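Local coordinates for protein neurotoxin (PDB 2QN0) that is the zinc-dependent protease light chain of botulinum neurotoxin type C1, which cleaves SNARE proteins and probably blocks neurotransmitter release, at residues R109-P115 and A234-Y239; A301-N305 and G338-V342. One frame throughout, in Å; residues are numbered along the deposited sequence.

Interaction 1. Residues R109-P115 and A234-Y239; sequences RLSTDIP and AMHNLY
The Y239 ring presents its edge to the carboxylate of D113, the two planes standing 88° apart, and the backbone O of M235 also lies in the ring plane at the edge. Y239 OH donates to D113 OD2 over 2.5 Å, a short bond that uses the anti lone pair, the one turned away from OD1. The R109 side chain crosses that of Y239 at about a right angle, R109 CB lying 3.5 Å from Y239 OH, and its extended chain takes the guanidinium on to salt bridges with E105 and E353. The chi2 bend of M235 brings its SD to 3.7 Å from L110 CG, and the chi3 turn lays M235 CE 3.8 Å from R109 CD. With CG anti to the backbone N (chi1 176°), L238 sets one methyl at the end of helix 101-112 and the other at the loop that follows. L238 CD2 packs 3.6 Å from D113 O, and L238 CD1 sits 3.7 Å from P115 CD. K329 of helix 319-330 bonds to the backbone O of both I114 and L238. The contact thus joins the C-terminal ends of helices 101-112 and 223-238, the latter being the HExxH zinc helix of the clostridial neurotoxin proteases, with A234 directly following the zinc ligand H233.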
loop_
_atom_site.group_PDB
_atom_site.type_symbol
_atom_site.label_atom_id
_atom_site.label_comp_id
_atom_site.label_asym_id
_atom_site.label_seq_id
_atom_site.Cartn_x
_atom_site.Cartn_y
_atom_site.Cartn_z
ATOM N N ARG A 109 -9.598 8.598 1.535
ATOM C CA ARG A 109 -9.237 8.327 2.921
ATOM C C ARG A 109 -7.733 8.332 3.153
ATOM O O ARG A 109 -7.243 8.985 4.073
ATOM C CB ARG A 109 -9.841 6.994 3.371
ATOM C CG ARG A 109 -11.361 6.993 3.306
ATOM C CD ARG A 109 -11.966 5.765 3.956
ATOM N NE ARG A 109 -13.403 5.704 3.706
ATOM C CZ ARG A 109 -14.238 4.861 4.304
ATOM N NH1 ARG A 109 -13.785 3.997 5.202
ATOM N NH2 ARG A 109 -15.527 4.875 3.990
ATOM N N LEU A 110 -6.994 7.608 2.321
ATOM C CA LEU A 110 -5.544 7.554 2.473
ATOM C C LEU A 110 -4.850 8.902 2.272
ATOM O O LEU A 110 -3.806 9.161 2.869
ATOM C CB LEU A 110 -4.949 6.538 1.496
ATOM C CG LEU A 110 -5.191 5.064 1.832
ATOM C CD1 LEU A 110 -4.638 4.187 0.715
ATOM C CD2 LEU A 110 -4.516 4.726 3.157
ATOM N N SER A 111 -5.429 9.759 1.440
ATOM C CA SER A 111 -4.817 11.052 1.159
ATOM C C SER A 111 -5.331 12.186 2.028
ATOM O O SER A 111 -4.797 13.291 1.968
ATOM C CB SER A 111 -5.025 11.423 -0.314
ATOM O OG SER A 111 -6.388 11.702 -0.582
ATOM N N THR A 112 -6.350 11.914 2.840
ATOM C CA THR A 112 -6.934 12.943 3.697
ATOM C C THR A 112 -6.769 12.694 5.194
ATOM O O THR A 112 -6.333 13.582 5.925
ATOM C CB THR A 112 -8.436 13.113 3.395
ATOM O OG1 THR A 112 -8.608 13.404 2.002
ATOM C CG2 THR A 112 -9.020 14.249 4.221
ATOM N N ASP A 113 -7.132 11.503 5.665
ATOM C CA ASP A 113 -6.991 11.213 7.090
ATOM C C ASP A 113 -5.526 11.010 7.434
ATOM O O ASP A 113 -4.749 10.531 6.613
ATOM C CB ASP A 113 -7.815 9.984 7.487
ATOM C CG ASP A 113 -9.303 10.284 7.553
ATOM O OD1 ASP A 113 -9.655 11.437 7.875
ATOM O OD2 ASP A 113 -10.120 9.377 7.300
ATOM N N ILE A 114 -5.150 11.377 8.654
ATOM C CA ILE A 114 -3.762 11.267 9.071
ATOM C C ILE A 114 -3.542 10.395 10.304
ATOM O O ILE A 114 -4.470 10.118 11.062
ATOM C CB ILE A 114 -3.182 12.659 9.403
ATOM C CG1 ILE A 114 -3.894 13.232 10.633
ATOM C CG2 ILE A 114 -3.378 13.606 8.219
ATOM C CD1 ILE A 114 -3.170 14.407 11.274
ATOM N N PRO A 115 -2.299 9.933 10.502
ATOM C CA PRO A 115 -1.988 9.106 11.668
ATOM C C PRO A 115 -2.167 10.007 12.881
ATOM O O PRO A 115 -1.945 11.217 12.787
ATOM C CB PRO A 115 -0.514 8.769 11.469
ATOM C CG PRO A 115 -0.364 8.753 9.983
ATOM C CD PRO A 115 -1.163 9.965 9.563
ATOM N N ALA A 234 -2.053 -0.263 3.833
ATOM C CA ALA A 234 -1.884 1.139 4.226
ATOM C C ALA A 234 -3.107 1.643 4.978
ATOM O O ALA A 234 -2.986 2.452 5.902
ATOM C CB ALA A 234 -1.624 2.014 2.990
ATOM N N MET A 235 -4.290 1.180 4.579
ATOM C CA MET A 235 -5.518 1.578 5.263
ATOM C C MET A 235 -5.485 1.063 6.701
ATOM O O MET A 235 -5.790 1.795 7.646
ATOM C CB MET A 235 -6.742 1.010 4.539
ATOM C CG MET A 235 -7.122 1.760 3.275
ATOM S SD MET A 235 -7.953 3.331 3.632
ATOM C CE MET A 235 -9.661 2.811 3.640
ATOM N N HIS A 236 -5.112 -0.202 6.868
ATOM C CA HIS A 236 -5.042 -0.786 8.203
ATOM C C HIS A 236 -4.031 -0.018 9.049
ATOM O O HIS A 236 -4.275 0.253 10.229
ATOM C CB HIS A 236 -4.628 -2.256 8.114
ATOM C CG HIS A 236 -5.514 -3.082 7.235
ATOM N ND1 HIS A 236 -5.107 -4.279 6.687
ATOM C CD2 HIS A 236 -6.785 -2.887 6.812
ATOM C CE1 HIS A 236 -6.089 -4.784 5.962
ATOM N NE2 HIS A 236 -7.118 -3.960 6.021
ATOM N N ASN A 237 -2.902 0.343 8.439
ATOM C CA ASN A 237 -1.844 1.079 9.136
ATOM C C ASN A 237 -2.259 2.498 9.514
ATOM O O ASN A 237 -1.920 2.985 10.590
ATOM C CB ASN A 237 -0.576 1.167 8.276
ATOM C CG ASN A 237 0.088 -0.176 8.061
ATOM O OD1 ASN A 237 -0.049 -1.087 8.873
ATOM N ND2 ASN A 237 0.836 -0.298 6.967
ATOM N N LEU A 238 -2.967 3.165 8.613
ATOM C CA LEU A 238 -3.414 4.529 8.857
ATOM C C LEU A 238 -4.431 4.600 9.993
ATOM O O LEU A 238 -4.382 5.505 10.823
ATOM C CB LEU A 238 -4.034 5.110 7.585
ATOM C CG LEU A 238 -4.648 6.508 7.707
ATOM C CD1 LEU A 238 -3.604 7.492 8.247
ATOM C CD2 LEU A 238 -5.167 6.955 6.341
ATOM N N TYR A 239 -5.353 3.642 10.021
ATOM C CA TYR A 239 -6.390 3.621 11.048
ATOM C C TYR A 239 -5.998 2.872 12.318
ATOM O O TYR A 239 -6.811 2.698 13.230
ATOM C CB TYR A 239 -7.681 3.068 10.450
ATOM C CG TYR A 239 -8.315 4.050 9.490
ATOM C CD1 TYR A 239 -9.121 5.088 9.958
ATOM C CD2 TYR A 239 -8.048 3.988 8.122
ATOM C CE1 TYR A 239 -9.645 6.044 9.089
ATOM C CE2 TYR A 239 -8.566 4.938 7.245
ATOM C CZ TYR A 239 -9.361 5.961 7.734
ATOM O OH TYR A 239 -9.865 6.903 6.868
#

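Interaction 2. Residues A301-N305 and G338-V342; sequences AKRLN and GEVTV
N305 OD1 is gripped by two donors: the backbone N of V340, 2.7 Å from OD1, and a water that also donates to G338 O. The V340 N-H points at OD1 almost straight, at 168°, and arrives in the carbonyl plane on a lone pair. The other end of the same amide completes the pairing, N305 ND2 donating to V340 O over 3.1 Å with that oxygen 10° out of the amide plane. Both backbone polar groups of V340 are therefore taken up by one side chain, much as a neighbouring strand would do, and the two bonds fix the amide's rotation. N305 stands at the C-terminal part of helix 283-304, which it ties to strand 340-341, one arm of the small antiparallel hairpin completed by strand 333-334. E339 CG lies 3.6 Å from N305 ND2, the two side chains crossing at about a right angle. Turned beside its backbone N, V340 CG2 comes within 3.4 Å of N305 OD1 and 4.3 Å of L304 CB. A301 CB lies 3.8 Å from V342 CG2. F332 touches L304, V340 and V342, while L326 and I327 of helix 319-330 pack against L304.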
loop_
_atom_site.group_PDB
_atom_site.type_symbol
_atom_site.label_atom_id
_atom_site.label_comp_id
_atom_site.label_asym_id
_atom_site.label_seq_id
_atom_site.Cartn_x
_atom_site.Cartn_y
_atom_site.Cartn_z
ATOM N N ALA A 301 -9.539 8.451 22.233
ATOM C CA ALA A 301 -10.585 9.407 22.587
ATOM C C ALA A 301 -10.195 10.125 23.878
ATOM O O ALA A 301 -10.398 11.333 24.017
ATOM C CB ALA A 301 -11.922 8.690 22.763
ATOM N N LYS A 302 -9.626 9.374 24.817
ATOM C CA LYS A 302 -9.192 9.937 26.090
ATOM C C LYS A 302 -8.112 10.986 25.841
ATOM O O LYS A 302 -8.123 12.060 26.445
ATOM C CB LYS A 302 -8.644 8.835 27.000
ATOM C CG LYS A 302 -8.031 9.347 28.291
ATOM C CD LYS A 302 -7.462 8.208 29.123
ATOM C CE LYS A 302 -6.827 8.729 30.402
ATOM N NZ LYS A 302 -7.809 9.475 31.238
ATOM N N ARG A 303 -7.175 10.672 24.950
ATOM C CA ARG A 303 -6.107 11.609 24.627
ATOM C C ARG A 303 -6.705 12.888 24.053
ATOM O O ARG A 303 -6.309 13.987 24.436
ATOM C CB ARG A 303 -5.132 10.993 23.613
ATOM C CG ARG A 303 -4.134 10.000 24.202
ATOM C CD ARG A 303 -3.307 9.341 23.101
ATOM N NE ARG A 303 -2.313 8.399 23.611
ATOM C CZ ARG A 303 -1.071 8.725 23.960
ATOM N NH1 ARG A 303 -0.650 9.979 23.860
ATOM N NH2 ARG A 303 -0.240 7.788 24.399
ATOM N N LEU A 304 -7.666 12.743 23.145
ATOM C CA LEU A 304 -8.292 13.904 22.522
ATOM C C LEU A 304 -8.978 14.822 23.529
ATOM O O LEU A 304 -9.204 16.001 23.250
ATOM C CB LEU A 304 -9.288 13.462 21.447
ATOM C CG LEU A 304 -8.656 12.812 20.207
ATOM C CD1 LEU A 304 -9.746 12.357 19.252
ATOM C CD2 LEU A 304 -7.714 13.812 19.519
ATOM N N ASN A 305 -9.307 14.289 24.701
ATOM C CA ASN A 305 -9.944 15.096 25.737
ATOM C C ASN A 305 -8.888 15.684 26.666
ATOM O O ASN A 305 -9.220 16.407 27.605
ATOM C CB ASN A 305 -10.906 14.252 26.584
ATOM C CG ASN A 305 -12.126 13.798 25.818
ATOM O OD1 ASN A 305 -12.749 14.574 25.094
ATOM N ND2 ASN A 305 -12.489 12.532 25.992
ATOM N N GLY A 338 -18.856 18.435 25.257
ATOM C CA GLY A 338 -17.627 18.627 24.511
ATOM C C GLY A 338 -16.679 17.449 24.637
ATOM O O GLY A 338 -15.649 17.395 23.963
ATOM N N GLU A 339 -17.019 16.500 25.503
ATOM C CA GLU A 339 -16.179 15.325 25.694
ATOM C C GLU A 339 -16.280 14.394 24.490
ATOM O O GLU A 339 -17.364 14.181 23.946
ATOM C CB GLU A 339 -16.589 14.565 26.956
ATOM C CG GLU A 339 -15.738 13.331 27.220
ATOM C CD GLU A 339 -16.160 12.579 28.464
ATOM O OE1 GLU A 339 -17.345 12.197 28.552
ATOM O OE2 GLU A 339 -15.305 12.365 29.349
ATOM N N VAL A 340 -15.142 13.847 24.080
ATOM C CA VAL A 340 -15.093 12.937 22.944
ATOM C C VAL A 340 -15.307 11.504 23.418
ATOM O O VAL A 340 -14.580 11.017 24.283
ATOM C CB VAL A 340 -13.728 13.016 22.228
ATOM C CG1 VAL A 340 -13.712 12.072 21.031
ATOM C CG2 VAL A 340 -13.458 14.449 21.776
ATOM N N THR A 341 -16.300 10.832 22.844
ATOM C CA THR A 341 -16.587 9.451 23.215
ATOM C C THR A 341 -16.641 8.539 21.996
ATOM O O THR A 341 -16.864 8.993 20.870
ATOM C CB THR A 341 -17.932 9.338 23.959
ATOM O OG1 THR A 341 -18.988 9.800 23.110
ATOM C CG2 THR A 341 -17.908 10.178 25.232
ATOM N N VAL A 342 -16.439 7.248 22.231
ATOM C CA VAL A 342 -16.475 6.260 21.164
ATOM C C VAL A 342 -17.856 5.619 21.087
ATOM O O VAL A 342 -18.374 5.116 22.084
ATOM C CB VAL A 342 -15.437 5.139 21.396
ATOM C CG1 VAL A 342 -15.444 4.176 20.219
ATOM C CG2 VAL A 342 -14.051 5.736 21.590
HETATM O O HOH W 1 -12.978 17.200 24.635
#

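How the interactions relate
The two interactions follow each other along the chain: interaction 1 closes at Y239 before interaction 2 opens at A301, and both belong to the same zinc protease domain. Their centres are 20 Å apart and their nearest atoms about 9 Å, so they do not touch. Helices 283-304 and 319-330 link them. Y297 of the first bonds to Y239 O, while that helix ends in interaction 2; the second reaches both contacts, touching V340 through K323. The centre of interaction 1 lies about 10 Å from the centre of the chain and that of interaction 2 about 30 Å, so one contact packs the zinc-binding helix in the interior while the other holds a hairpin at the edge of the protease.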